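Local coordinates for 4-oxalmesaconate hydratase (Pseudomonas putida, PDB 5CGZ), which catalyses the zinc-dependent hydration of the enol form of oxalomesaconic acid to 4-carboxy-4-hydroxy-2-oxoadipic acid, the third step of gallate degradation, at residues M1-V7 and G29-V35; S38-E44 and G84-M88; A69-L74 and A184-M189; A99-R103 and A137-K143; E108-S114 and P152-F157. All coordinates share one frame. Residue numbers count along the deposited sequence, not the author numbering.

Contact 1: residues M1-V7 and G29-V35; sequences MKSALVV and GYAMHVV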
# COMPACT_ATOMS: atom_id res chain seq x y z
N MET A 1 3.84 6.69 40.29
CA MET A 1 3.97 7.88 39.47
C MET A 1 3.66 7.60 38.01
O MET A 1 3.87 6.49 37.53
CB MET A 1 5.38 8.46 39.58
CG MET A 1 5.51 9.79 38.87
SD MET A 1 6.90 10.75 39.50
CE MET A 1 6.96 12.12 38.34
N LYS A 2 3.14 8.60 37.30
CA LYS A 2 2.96 8.48 35.86
C LYS A 2 4.34 8.31 35.23
O LYS A 2 5.31 8.95 35.65
CB LYS A 2 2.24 9.71 35.30
CG LYS A 2 0.78 9.82 35.75
CD LYS A 2 0.24 11.23 35.55
CE LYS A 2 0.06 11.55 34.08
NZ LYS A 2 -0.87 10.57 33.45
N SER A 3 4.42 7.45 34.22
CA SER A 3 5.71 7.15 33.59
C SER A 3 5.55 6.89 32.10
O SER A 3 4.45 6.66 31.61
CB SER A 3 6.34 5.95 34.28
OG SER A 3 5.59 4.78 33.99
N ALA A 4 6.67 6.92 31.38
CA ALA A 4 6.67 6.57 29.95
C ALA A 4 8.08 6.17 29.54
O ALA A 4 9.05 6.44 30.26
CB ALA A 4 6.15 7.74 29.08
N LEU A 5 8.19 5.53 28.39
CA LEU A 5 9.41 4.85 27.98
C LEU A 5 9.84 5.24 26.57
O LEU A 5 9.01 5.33 25.65
CB LEU A 5 9.21 3.33 28.06
CG LEU A 5 10.37 2.46 27.58
CD1 LEU A 5 11.56 2.61 28.53
CD2 LEU A 5 9.94 0.99 27.46
N VAL A 6 11.14 5.46 26.40
CA VAL A 6 11.70 5.70 25.08
C VAL A 6 12.74 4.62 24.81
O VAL A 6 13.64 4.41 25.62
CB VAL A 6 12.33 7.10 24.98
CG1 VAL A 6 12.97 7.32 23.60
CG2 VAL A 6 11.28 8.16 25.26
N VAL A 7 12.59 3.90 23.70
CA VAL A 7 13.59 2.91 23.31
C VAL A 7 14.40 3.39 22.10
O VAL A 7 13.90 3.45 20.97
CB VAL A 7 12.96 1.56 22.99
CG1 VAL A 7 14.04 0.53 22.67
CG2 VAL A 7 12.12 1.09 24.17
N GLY A 29 4.56 15.82 34.88
CA GLY A 29 4.63 14.91 36.01
C GLY A 29 4.92 13.45 35.67
O GLY A 29 4.62 12.55 36.46
N TYR A 30 5.48 13.22 34.48
CA TYR A 30 5.87 11.87 34.07
C TYR A 30 7.30 11.57 34.46
O TYR A 30 8.19 12.41 34.28
CB TYR A 30 5.75 11.69 32.55
CG TYR A 30 4.35 11.51 32.02
CD1 TYR A 30 3.49 12.60 31.91
CD2 TYR A 30 3.90 10.27 31.61
CE1 TYR A 30 2.22 12.45 31.40
CE2 TYR A 30 2.62 10.11 31.10
CZ TYR A 30 1.79 11.20 31.00
OH TYR A 30 0.52 11.05 30.49
N ALA A 31 7.52 10.36 34.99
CA ALA A 31 8.87 9.83 35.12
C ALA A 31 9.25 9.23 33.77
O ALA A 31 8.84 8.12 33.42
CB ALA A 31 8.94 8.77 36.23
N MET A 32 10.01 10.01 33.00
CA MET A 32 10.42 9.58 31.68
C MET A 32 11.68 8.73 31.78
O MET A 32 12.67 9.17 32.35
CB MET A 32 10.66 10.79 30.77
CG MET A 32 9.40 11.64 30.53
SD MET A 32 8.05 10.70 29.76
CE MET A 32 8.88 10.07 28.29
N HIS A 33 11.63 7.52 31.22
CA HIS A 33 12.80 6.65 31.20
C HIS A 33 13.24 6.32 29.78
O HIS A 33 12.42 5.97 28.93
CB HIS A 33 12.52 5.34 31.96
CG HIS A 33 13.73 4.46 32.09
ND1 HIS A 33 14.87 4.87 32.75
CD2 HIS A 33 13.98 3.21 31.64
CE1 HIS A 33 15.77 3.91 32.70
NE2 HIS A 33 15.26 2.88 32.03
N VAL A 34 14.55 6.40 29.54
CA VAL A 34 15.12 6.11 28.24
C VAL A 34 16.02 4.87 28.31
O VAL A 34 16.91 4.78 29.17
CB VAL A 34 15.95 7.30 27.71
CG1 VAL A 34 16.63 6.96 26.38
CG2 VAL A 34 15.06 8.51 27.55
N VAL A 35 15.76 3.91 27.43
CA VAL A 35 16.71 2.82 27.20
C VAL A 35 17.46 3.06 25.90
O VAL A 35 16.85 3.16 24.83
CB VAL A 35 16.02 1.44 27.12
CG1 VAL A 35 17.03 0.38 26.71
CG2 VAL A 35 15.35 1.08 28.43

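Contact 2: residues S38-E44 and G84-M88; sequences SFGERGE and GDYPM. With ZN (zinc ion), chain C.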
# COMPACT_ATOMS: atom_id res chain seq x y z
N SER A 38 22.27 0.69 22.33
CA SER A 38 23.70 0.77 22.03
C SER A 38 24.12 2.23 22.07
O SER A 38 23.29 3.09 22.33
CB SER A 38 24.01 0.15 20.66
OG SER A 38 23.65 1.05 19.61
N PHE A 39 25.39 2.51 21.80
CA PHE A 39 25.86 3.89 21.84
C PHE A 39 26.03 4.50 20.44
O PHE A 39 26.42 5.66 20.32
CB PHE A 39 27.19 3.99 22.59
CG PHE A 39 27.10 3.60 24.05
CD1 PHE A 39 26.71 4.53 25.00
CD2 PHE A 39 27.43 2.32 24.46
CE1 PHE A 39 26.64 4.19 26.34
CE2 PHE A 39 27.36 1.97 25.80
CZ PHE A 39 26.97 2.90 26.74
N GLY A 40 25.75 3.71 19.40
CA GLY A 40 26.04 4.14 18.03
C GLY A 40 27.54 4.29 17.84
O GLY A 40 28.01 5.10 17.04
N GLU A 41 28.29 3.49 18.59
CA GLU A 41 29.74 3.63 18.66
C GLU A 41 30.44 3.36 17.31
O GLU A 41 31.45 3.97 17.00
CB GLU A 41 30.31 2.70 19.75
CG GLU A 41 30.02 1.19 19.60
CD GLU A 41 28.71 0.75 20.26
OE1 GLU A 41 27.82 1.60 20.50
OE2 GLU A 41 28.56 -0.46 20.53
N ARG A 42 29.89 2.47 16.50
CA ARG A 42 30.53 2.14 15.22
C ARG A 42 29.98 2.92 14.02
O ARG A 42 30.73 3.30 13.12
CB ARG A 42 30.42 0.64 14.95
CG ARG A 42 31.22 -0.20 15.95
CD ARG A 42 30.54 -1.52 16.28
NE ARG A 42 30.36 -2.37 15.10
CZ ARG A 42 31.29 -3.20 14.65
NH1 ARG A 42 32.46 -3.29 15.26
NH2 ARG A 42 31.04 -3.95 13.58
N GLY A 43 28.67 3.19 14.00
CA GLY A 43 28.07 3.80 12.83
C GLY A 43 27.53 5.22 12.98
O GLY A 43 27.10 5.82 12.00
N GLU A 44 27.52 5.76 14.20
CA GLU A 44 27.03 7.11 14.42
C GLU A 44 28.06 7.95 15.19
O GLU A 44 27.71 8.81 15.99
CB GLU A 44 25.68 7.09 15.18
CG GLU A 44 24.54 6.34 14.46
CD GLU A 44 23.16 6.54 15.11
OE1 GLU A 44 23.10 7.05 16.25
OE2 GLU A 44 22.13 6.20 14.49
N GLY A 84 25.74 -3.22 21.27
CA GLY A 84 26.51 -3.03 20.05
C GLY A 84 25.70 -2.61 18.84
O GLY A 84 24.58 -3.09 18.63
N ASP A 85 26.26 -1.71 18.03
CA ASP A 85 25.60 -1.25 16.81
C ASP A 85 26.35 -1.69 15.56
O ASP A 85 27.51 -2.09 15.64
CB ASP A 85 25.47 0.28 16.82
CG ASP A 85 26.82 0.97 16.66
OD1 ASP A 85 27.81 0.47 17.24
OD2 ASP A 85 26.89 1.99 15.94
N TYR A 86 25.69 -1.60 14.40
CA TYR A 86 26.33 -1.84 13.10
C TYR A 86 27.22 -3.07 13.06
O TYR A 86 28.42 -2.95 12.84
CB TYR A 86 27.18 -0.64 12.69
CG TYR A 86 26.40 0.54 12.16
CD1 TYR A 86 25.56 1.28 12.99
CD2 TYR A 86 26.53 0.94 10.83
CE1 TYR A 86 24.86 2.37 12.51
CE2 TYR A 86 25.82 2.04 10.34
CZ TYR A 86 24.99 2.74 11.18
OH TYR A 86 24.30 3.84 10.72
N PRO A 87 26.64 -4.27 13.23
CA PRO A 87 25.20 -4.50 13.38
C PRO A 87 24.75 -4.64 14.82
O PRO A 87 25.45 -5.23 15.65
CB PRO A 87 25.00 -5.84 12.65
CG PRO A 87 26.27 -6.59 13.04
CD PRO A 87 27.38 -5.54 13.08
N MET A 88 23.57 -4.11 15.11
CA MET A 88 22.88 -4.43 16.35
C MET A 88 22.19 -5.79 16.19
O MET A 88 21.50 -6.03 15.20
CB MET A 88 21.88 -3.33 16.70
CG MET A 88 21.29 -3.46 18.09
SD MET A 88 20.42 -1.94 18.58
CE MET A 88 18.79 -2.33 18.01
ZN ZN C . 20.43 5.70 15.32
O HOH W 1 26.59 -0.71 22.46
O HOH W 2 20.85 7.80 14.04

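Contact 3: residues A69-L74 and A184-M189; sequences AAAEIL and AAIQCM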
# COMPACT_ATOMS: atom_id res chain seq x y z
N ALA A 69 24.15 13.69 29.94
CA ALA A 69 23.99 15.14 30.02
C ALA A 69 22.66 15.57 29.40
O ALA A 69 21.93 16.38 29.96
CB ALA A 69 25.16 15.85 29.34
N ALA A 70 22.34 15.01 28.23
CA ALA A 70 21.08 15.34 27.55
C ALA A 70 19.88 14.91 28.39
O ALA A 70 18.91 15.66 28.54
CB ALA A 70 21.03 14.68 26.17
N ALA A 71 19.94 13.70 28.93
CA ALA A 71 18.85 13.18 29.75
C ALA A 71 18.56 14.08 30.94
O ALA A 71 17.40 14.31 31.29
CB ALA A 71 19.16 11.76 30.22
N GLU A 72 19.63 14.59 31.56
CA GLU A 72 19.52 15.47 32.72
C GLU A 72 18.77 16.74 32.35
O GLU A 72 17.85 17.16 33.04
CB GLU A 72 20.92 15.80 33.28
CG GLU A 72 20.94 16.37 34.71
CD GLU A 72 20.98 17.89 34.76
OE1 GLU A 72 21.25 18.53 33.71
OE2 GLU A 72 20.73 18.45 35.85
N ILE A 73 19.18 17.33 31.23
CA ILE A 73 18.53 18.54 30.71
C ILE A 73 17.05 18.32 30.39
O ILE A 73 16.20 19.16 30.69
CB ILE A 73 19.24 19.04 29.44
CG1 ILE A 73 20.64 19.58 29.78
CG2 ILE A 73 18.39 20.08 28.71
CD1 ILE A 73 21.50 19.89 28.58
N LEU A 74 16.74 17.17 29.78
CA LEU A 74 15.37 16.88 29.36
C LEU A 74 14.48 16.48 30.54
O LEU A 74 13.26 16.65 30.49
CB LEU A 74 15.36 15.79 28.29
CG LEU A 74 16.10 16.14 26.99
CD1 LEU A 74 16.23 14.90 26.10
CD2 LEU A 74 15.39 17.28 26.23
N ALA A 184 18.91 22.63 23.99
CA ALA A 184 20.04 22.51 24.90
C ALA A 184 20.53 21.07 24.95
O ALA A 184 21.73 20.81 24.98
CB ALA A 184 19.67 23.00 26.30
N ALA A 185 19.60 20.12 24.94
CA ALA A 185 19.99 18.71 24.89
C ALA A 185 20.71 18.40 23.57
O ALA A 185 21.70 17.69 23.53
CB ALA A 185 18.78 17.80 25.06
N ILE A 186 20.18 18.96 22.48
CA ILE A 186 20.78 18.79 21.17
C ILE A 186 22.24 19.26 21.16
O ILE A 186 23.11 18.63 20.56
CB ILE A 186 19.96 19.55 20.10
CG1 ILE A 186 18.82 18.65 19.58
CG2 ILE A 186 20.83 20.01 18.94
CD1 ILE A 186 17.94 19.33 18.56
N GLN A 187 22.51 20.36 21.86
CA GLN A 187 23.86 20.91 21.91
C GLN A 187 24.84 20.03 22.69
O GLN A 187 26.05 20.22 22.59
CB GLN A 187 23.83 22.32 22.51
CG GLN A 187 23.26 23.34 21.53
CD GLN A 187 23.30 24.75 22.07
OE1 GLN A 187 23.86 25.64 21.43
NE2 GLN A 187 22.68 24.97 23.22
N CYS A 188 24.34 19.06 23.45
CA CYS A 188 25.21 18.07 24.07
C CYS A 188 25.80 17.11 23.03
O CYS A 188 26.77 16.42 23.31
CB CYS A 188 24.46 17.26 25.13
SG CYS A 188 23.91 18.22 26.53
N MET A 189 25.19 17.05 21.85
CA MET A 189 25.70 16.18 20.79
C MET A 189 26.89 16.87 20.13
O MET A 189 26.78 17.44 19.03
CB MET A 189 24.61 15.86 19.75
CG MET A 189 23.30 15.34 20.34
SD MET A 189 23.43 13.74 21.17
CE MET A 189 23.62 14.23 22.87

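Contact 4: residues A99-R103 and A137-K143; sequences ADVYR and AQAEGYK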
# COMPACT_ATOMS: atom_id res chain seq x y z
N ALA A 99 11.70 -6.46 28.56
CA ALA A 99 10.42 -6.75 29.19
C ALA A 99 10.46 -6.40 30.68
O ALA A 99 9.46 -5.93 31.24
CB ALA A 99 10.02 -8.21 29.00
N ASP A 100 11.60 -6.64 31.32
CA ASP A 100 11.75 -6.29 32.73
C ASP A 100 11.72 -4.77 32.94
O ASP A 100 11.19 -4.29 33.94
CB ASP A 100 13.05 -6.87 33.30
CG ASP A 100 13.03 -8.40 33.36
OD1 ASP A 100 11.93 -9.00 33.28
OD2 ASP A 100 14.12 -9.00 33.49
N VAL A 101 12.29 -4.01 32.00
CA VAL A 101 12.17 -2.55 32.08
C VAL A 101 10.70 -2.15 32.04
O VAL A 101 10.26 -1.31 32.82
CB VAL A 101 12.95 -1.85 30.95
CG1 VAL A 101 12.69 -0.34 30.96
CG2 VAL A 101 14.45 -2.14 31.10
N TYR A 102 9.94 -2.76 31.13
CA TYR A 102 8.50 -2.50 31.04
C TYR A 102 7.80 -2.79 32.35
O TYR A 102 6.97 -2.00 32.82
CB TYR A 102 7.85 -3.34 29.94
CG TYR A 102 7.81 -2.73 28.54
CD1 TYR A 102 6.76 -1.91 28.15
CD2 TYR A 102 8.81 -3.01 27.61
CE1 TYR A 102 6.70 -1.37 26.86
CE2 TYR A 102 8.76 -2.48 26.31
CZ TYR A 102 7.70 -1.65 25.95
OH TYR A 102 7.65 -1.12 24.68
N ARG A 103 8.10 -3.95 32.94
CA ARG A 103 7.45 -4.36 34.18
C ARG A 103 7.77 -3.37 35.31
O ARG A 103 6.92 -3.07 36.15
CB ARG A 103 7.88 -5.78 34.56
CG ARG A 103 7.26 -6.90 33.70
CD ARG A 103 5.84 -7.17 34.13
NE ARG A 103 5.13 -8.16 33.32
CZ ARG A 103 5.14 -9.48 33.55
NH1 ARG A 103 5.85 -9.99 34.55
NH2 ARG A 103 4.43 -10.29 32.76
N ALA A 137 5.70 -8.52 28.37
CA ALA A 137 5.38 -7.92 29.68
C ALA A 137 3.88 -7.93 29.98
O ALA A 137 3.46 -7.76 31.14
CB ALA A 137 5.93 -6.50 29.74
N GLN A 138 3.06 -8.13 28.95
CA GLN A 138 1.62 -8.29 29.13
C GLN A 138 1.23 -9.70 29.62
O GLN A 138 0.12 -9.90 30.11
CB GLN A 138 0.88 -8.01 27.82
CG GLN A 138 0.93 -6.57 27.32
CD GLN A 138 0.25 -6.44 25.96
OE1 GLN A 138 0.27 -7.39 25.16
NE2 GLN A 138 -0.34 -5.27 25.68
N ALA A 139 2.12 -10.67 29.44
CA ALA A 139 1.75 -12.08 29.63
C ALA A 139 1.76 -12.50 31.10
O ALA A 139 2.78 -12.38 31.77
CB ALA A 139 2.67 -12.98 28.82
N GLU A 140 0.63 -12.99 31.58
CA GLU A 140 0.53 -13.39 32.98
C GLU A 140 1.38 -14.64 33.23
O GLU A 140 1.65 -14.99 34.38
CB GLU A 140 -0.94 -13.60 33.36
CG GLU A 140 -1.69 -12.26 33.47
CD GLU A 140 -3.17 -12.39 33.81
OE1 GLU A 140 -3.99 -11.66 33.20
OE2 GLU A 140 -3.53 -13.21 34.69
N GLY A 141 1.84 -15.27 32.16
CA GLY A 141 2.72 -16.41 32.26
C GLY A 141 4.20 -16.03 32.24
O GLY A 141 5.07 -16.88 32.40
N TYR A 142 4.48 -14.75 32.02
CA TYR A 142 5.86 -14.28 32.11
C TYR A 142 6.10 -13.75 33.52
O TYR A 142 5.47 -12.78 33.93
CB TYR A 142 6.16 -13.18 31.09
CG TYR A 142 7.55 -12.62 31.25
CD1 TYR A 142 8.67 -13.39 30.94
CD2 TYR A 142 7.75 -11.32 31.72
CE1 TYR A 142 9.96 -12.89 31.11
CE2 TYR A 142 9.03 -10.81 31.88
CZ TYR A 142 10.13 -11.60 31.57
OH TYR A 142 11.41 -11.11 31.73
N LYS A 143 7.03 -14.40 34.24
CA LYS A 143 7.29 -14.11 35.65
C LYS A 143 5.98 -13.96 36.41
O LYS A 143 5.64 -12.87 36.88
CB LYS A 143 8.15 -12.85 35.80
CG LYS A 143 9.54 -13.00 35.17
CD LYS A 143 10.52 -11.90 35.58
CE LYS A 143 11.90 -12.17 34.97
NZ LYS A 143 12.95 -11.21 35.44

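Contact 5: residues E108-S114 and P152-F157; sequences EFVLSHS and PPVYAF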
# COMPACT_ATOMS: atom_id res chain seq x y z
N GLU A 108 3.11 4.62 30.34
CA GLU A 108 1.81 4.95 29.76
C GLU A 108 1.87 4.98 28.24
O GLU A 108 0.84 4.84 27.57
CB GLU A 108 1.31 6.31 30.26
CG GLU A 108 0.78 6.30 31.68
CD GLU A 108 0.20 7.65 32.08
OE1 GLU A 108 -0.12 8.47 31.18
OE2 GLU A 108 0.08 7.89 33.29
N PHE A 109 3.06 5.20 27.71
CA PHE A 109 3.27 5.15 26.27
C PHE A 109 4.73 4.88 25.98
O PHE A 109 5.59 5.02 26.86
CB PHE A 109 2.78 6.44 25.58
CG PHE A 109 3.56 7.69 25.96
CD1 PHE A 109 4.72 8.04 25.27
CD2 PHE A 109 3.11 8.52 26.98
CE1 PHE A 109 5.42 9.19 25.61
CE2 PHE A 109 3.81 9.67 27.33
CZ PHE A 109 4.97 10.01 26.64
N VAL A 110 5.01 4.47 24.74
CA VAL A 110 6.37 4.13 24.32
C VAL A 110 6.74 4.85 23.03
O VAL A 110 5.94 4.91 22.09
CB VAL A 110 6.52 2.61 24.12
CG1 VAL A 110 7.99 2.26 23.87
CG2 VAL A 110 5.97 1.86 25.31
N LEU A 111 7.95 5.40 22.97
CA LEU A 111 8.45 5.99 21.73
C LEU A 111 9.64 5.18 21.22
O LEU A 111 10.53 4.83 22.00
CB LEU A 111 8.88 7.45 21.95
CG LEU A 111 7.91 8.38 22.67
CD1 LEU A 111 8.45 9.79 22.66
CD2 LEU A 111 6.54 8.32 22.00
N SER A 112 9.65 4.85 19.93
CA SER A 112 10.82 4.21 19.35
C SER A 112 10.88 4.52 17.85
O SER A 112 10.22 5.46 17.38
CB SER A 112 10.80 2.70 19.61
OG SER A 112 12.09 2.13 19.38
N HIS A 113 11.67 3.74 17.10
CA HIS A 113 11.96 4.05 15.69
C HIS A 113 10.90 3.55 14.71
O HIS A 113 10.08 2.70 15.05
CB HIS A 113 13.31 3.43 15.28
CG HIS A 113 14.48 3.96 16.05
ND1 HIS A 113 15.29 4.97 15.58
CD2 HIS A 113 15.00 3.60 17.25
CE1 HIS A 113 16.24 5.22 16.46
NE2 HIS A 113 16.09 4.39 17.49
N SER A 114 10.94 4.04 13.47
CA SER A 114 10.07 3.53 12.42
C SER A 114 10.40 2.08 12.13
O SER A 114 11.54 1.64 12.34
CB SER A 114 10.21 4.38 11.14
OG SER A 114 11.53 4.31 10.62
N PRO A 152 -0.03 0.24 26.71
CA PRO A 152 0.42 1.61 26.42
C PRO A 152 0.57 1.82 24.92
O PRO A 152 1.11 0.95 24.24
CB PRO A 152 1.79 1.70 27.13
CG PRO A 152 2.25 0.26 27.22
CD PRO A 152 1.00 -0.55 27.41
N PRO A 153 0.06 2.94 24.41
CA PRO A 153 0.28 3.31 23.00
C PRO A 153 1.77 3.28 22.66
O PRO A 153 2.62 3.60 23.49
CB PRO A 153 -0.28 4.73 22.91
CG PRO A 153 -1.36 4.77 23.97
CD PRO A 153 -0.82 3.90 25.11
N VAL A 154 2.08 2.86 21.44
CA VAL A 154 3.45 2.87 20.94
C VAL A 154 3.51 3.80 19.72
O VAL A 154 2.61 3.78 18.88
CB VAL A 154 3.92 1.46 20.56
CG1 VAL A 154 5.35 1.50 19.99
CG2 VAL A 154 3.83 0.51 21.76
N TYR A 155 4.54 4.63 19.64
CA TYR A 155 4.70 5.56 18.53
C TYR A 155 6.09 5.45 17.93
O TYR A 155 7.06 5.28 18.66
CB TYR A 155 4.50 7.01 18.97
CG TYR A 155 3.19 7.33 19.66
CD1 TYR A 155 3.06 7.18 21.04
CD2 TYR A 155 2.11 7.84 18.95
CE1 TYR A 155 1.87 7.50 21.69
CE2 TYR A 155 0.91 8.16 19.59
CZ TYR A 155 0.80 7.99 20.96
OH TYR A 155 -0.36 8.31 21.63
N ALA A 156 6.18 5.61 16.62
CA ALA A 156 7.47 5.77 15.97
C ALA A 156 7.75 7.25 15.83
O ALA A 156 6.94 7.98 15.24
CB ALA A 156 7.49 5.08 14.60
N PHE A 157 8.86 7.72 16.39
CA PHE A 157 9.24 9.12 16.21
C PHE A 157 9.90 9.27 14.82
O PHE A 157 10.07 8.29 14.09
CB PHE A 157 10.15 9.63 17.34
CG PHE A 157 11.24 8.67 17.78
CD1 PHE A 157 12.07 8.05 16.85
CD2 PHE A 157 11.45 8.42 19.14
CE1 PHE A 157 13.08 7.17 17.27
CE2 PHE A 157 12.45 7.56 19.56
CZ PHE A 157 13.27 6.93 18.62
O HOH W 3 12.13 6.60 13.55

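Contact 1: residues M1-V7 and G29-V35
Five backbone hydrogen bonds join these two parallel strands. They run from Ala31 N to Lys2 O (2.7 Å), Ala4 N to Ala31 O (3.2 Å), His33 N to Ala4 O (3.0 Å), Val6 N to His33 O (2.9 Å) and Val35 N to Val6 O (2.8 Å). The strands belong to a beta-alpha-beta unit of the Rossmann-like sheet, with helix 13-27 as the crossover. That helix ends in a Schellman motif with Gly29, at positive phi, as its C-prime residue, and the chain then turns into the second strand. At the N-terminal end of the pair Lys2 CB lies over the face of the Tyr30 ring, a CH-pi contact. Glu108 binds both of their polar ends: a salt bridge to Lys2 and a hydrogen bond from the Tyr30 hydroxyl. Ala4, Met32, Val6 and Val34 share the sheet face packed against helix 13-27. Leu5, His33, Val7 and Val35 lie on the other face, where helix 92-105 packs. On the first face, Ala4 CB sits 3.6 Å from Met32 SD.

Contact 2: residues S38-E44 and G84-M88
Asp85 loses more surface here than any other residue, followed by Tyr86 and Arg42. The Asp85 carboxylate points into the turn made by 38-44. Asp85 OD1 accepts a hydrogen bond from Arg42 N (3.0 Å). Asp85 OD2 accepts one from Gly43 N (2.9 Å) and a weak one from Arg42 N (3.1 Å). Its acid group thus holds the backbone of the loop that follows strand 31-36. Both segments are loops after parallel strands, at the end of the Rossmann-like sheet where the zinc site lies. Glu44, at the end of the first loop, binds zinc through OE2 at 2.0 Å; His10, Asp13 and His123 are the other protein ligands. Arg42 extends to the second loop, where Arg42 NE and NH2 donate to Tyr86 O at 3.0 and 2.9 Å, just before the cis peptide bond to Pro87, and its NH1 pairs with Glu56. The Tyr86 ring lies flat against Gly43, with CA 3.4 Å from the ring centroid; a CB on residue 43 would clash with Tyr86 CE1.

Contact 3: residues A69-L74 and A184-M189
Small residues let the last turns of helix 56-74 come close to the end of helix 179-186. The backbones are nearest at Ala70 and Ala185, whose CA atoms are 4.4 Å apart. Their methyl groups meet directly, Ala70 CB to Ala185 CB at 4.0 Å. The larger groups fit around this point. Ile73 is the main bump of the first helix. Ile73 CG2 rests 4.0 Å from Ala184 CB, and Ile73 CD1 reaches 3.6 Å from Cys188 SG. Ile73 therefore fills the hollow between Ala184 and Cys188. In turn, Ala185 CB meets Leu74 CD2 at 3.6 Å. The methyl of Ala185 is thus bordered by Ala70, Ile73 and Leu74. Cys188 fits beside the small residues Ala69 and Ala70, with SG 3.9 Å from Ala69 CB. Cys188 lies in a type I turn that runs from Ile186 to Met189. The Met189 side chain bends back so that CE lies 4.2 Å from Ala70 CB. Helix 13-27 borders the pair: Val15 touches Ala70, Ile22 touches Leu74, and Trp16 touches Ile186 and Met189. No hydrogen bond or salt bridge crosses between the segments. The contact thus depends on close apolar fit, and the cysteine takes part as an apolar group.

Contact 4: residues A99-R103 and A137-K143
Ala137, near the end of helix 122-138, begins the contact. Ala137 CB packs 3.7 Å from Tyr102 CB, and Ala137 O accepts hydrogen bonds from Arg103 NE (2.8 Å) and NH2 (3.2 Å). Ala139 O follows, 2.8 Å from Arg103 NH2. A type I turn from Ala139 to Tyr142 then brings the chain back towards the guanidinium. Tyr142 O receives Arg103 NH1 and NH2, both at 2.9 Å. Arg103 thus ties the end of one helix to the turn that follows it, and its NH1 also pairs with Glu146. The Tyr142 ring runs back to helix 92-105: CE2 touches Ala99 CB at 4.0 Å, and OH donates to Asp100 OD1 at 2.7 Å. Lys143 ends the segment with a salt bridge from NZ to Asp100 OD2 (3.2 Å). On the outside, Arg42 of a neighbouring subunit packs against Ala139 and Tyr142. Helix 92-105 lies between this turn and the sheet, where Val101 and Tyr102 pack on Leu5 of strand 3-8.

Contact 5: residues E108-S114 and P152-F157
Glu108 leads into a parallel strand pair at the centre of the Rossmann-like sheet. Glu108 O lies 3.3 Å from Pro152 CB, while its carboxylate binds Lys2 and Tyr30. Phe109 CB then packs 4.1 Å from Tyr155 CE1. Val110 starts the regular pairing: its N donates to Pro153 O and its O accepts from Tyr155 N, both at 2.8 Å. Its side chain lies beside Val154 on the face next to helix 122-138. Leu111 points to the other face, with CD2 3.8 Å from Tyr155 CD1. The Tyr155 hydroxyl bonds to Leu239 of a neighbouring subunit. Ser112 continues the ladder, its N bonded to Tyr155 O (2.9 Å) and its O to Phe157 N (2.8 Å); its OG bonds to Val7 of strand 3-8. After Ser112 the strand ends and the chain passes beside the zinc site. His113 is not a ligand but stacks on the ligand His123 and bonds through NE2 to Ala9 N. The edge of Phe157 meets the face of His113 in a T-shaped pair, with centroids 4.9 Å apart. At Ser114 a water takes over the link, accepting from Ser114 N at 2.8 Å and donating to Phe157 O at 2.7 Å.

Contacts 1 and 5 lie in the central sheet, nearest the centre of the chain; contacts 2 and 4 are buried too but lie further out. Contacts 1 and 5 are parallel strand pairs that meet where strands 3-8 and 110-112 lie side by side. Their bonds are mainly between backbones. Contact 4 packs on this sheet through Tyr102 and Val101; an arginine bonded to backbone carbonyls and one salt bridge carry much of it. Contact 2 has no regular structure. It joins two loops through a carboxylate and an arginine, each bonded to backbone of the other loop, and includes a zinc ligand. Contact 3 is partly buried and wholly apolar, and it touches none of the others.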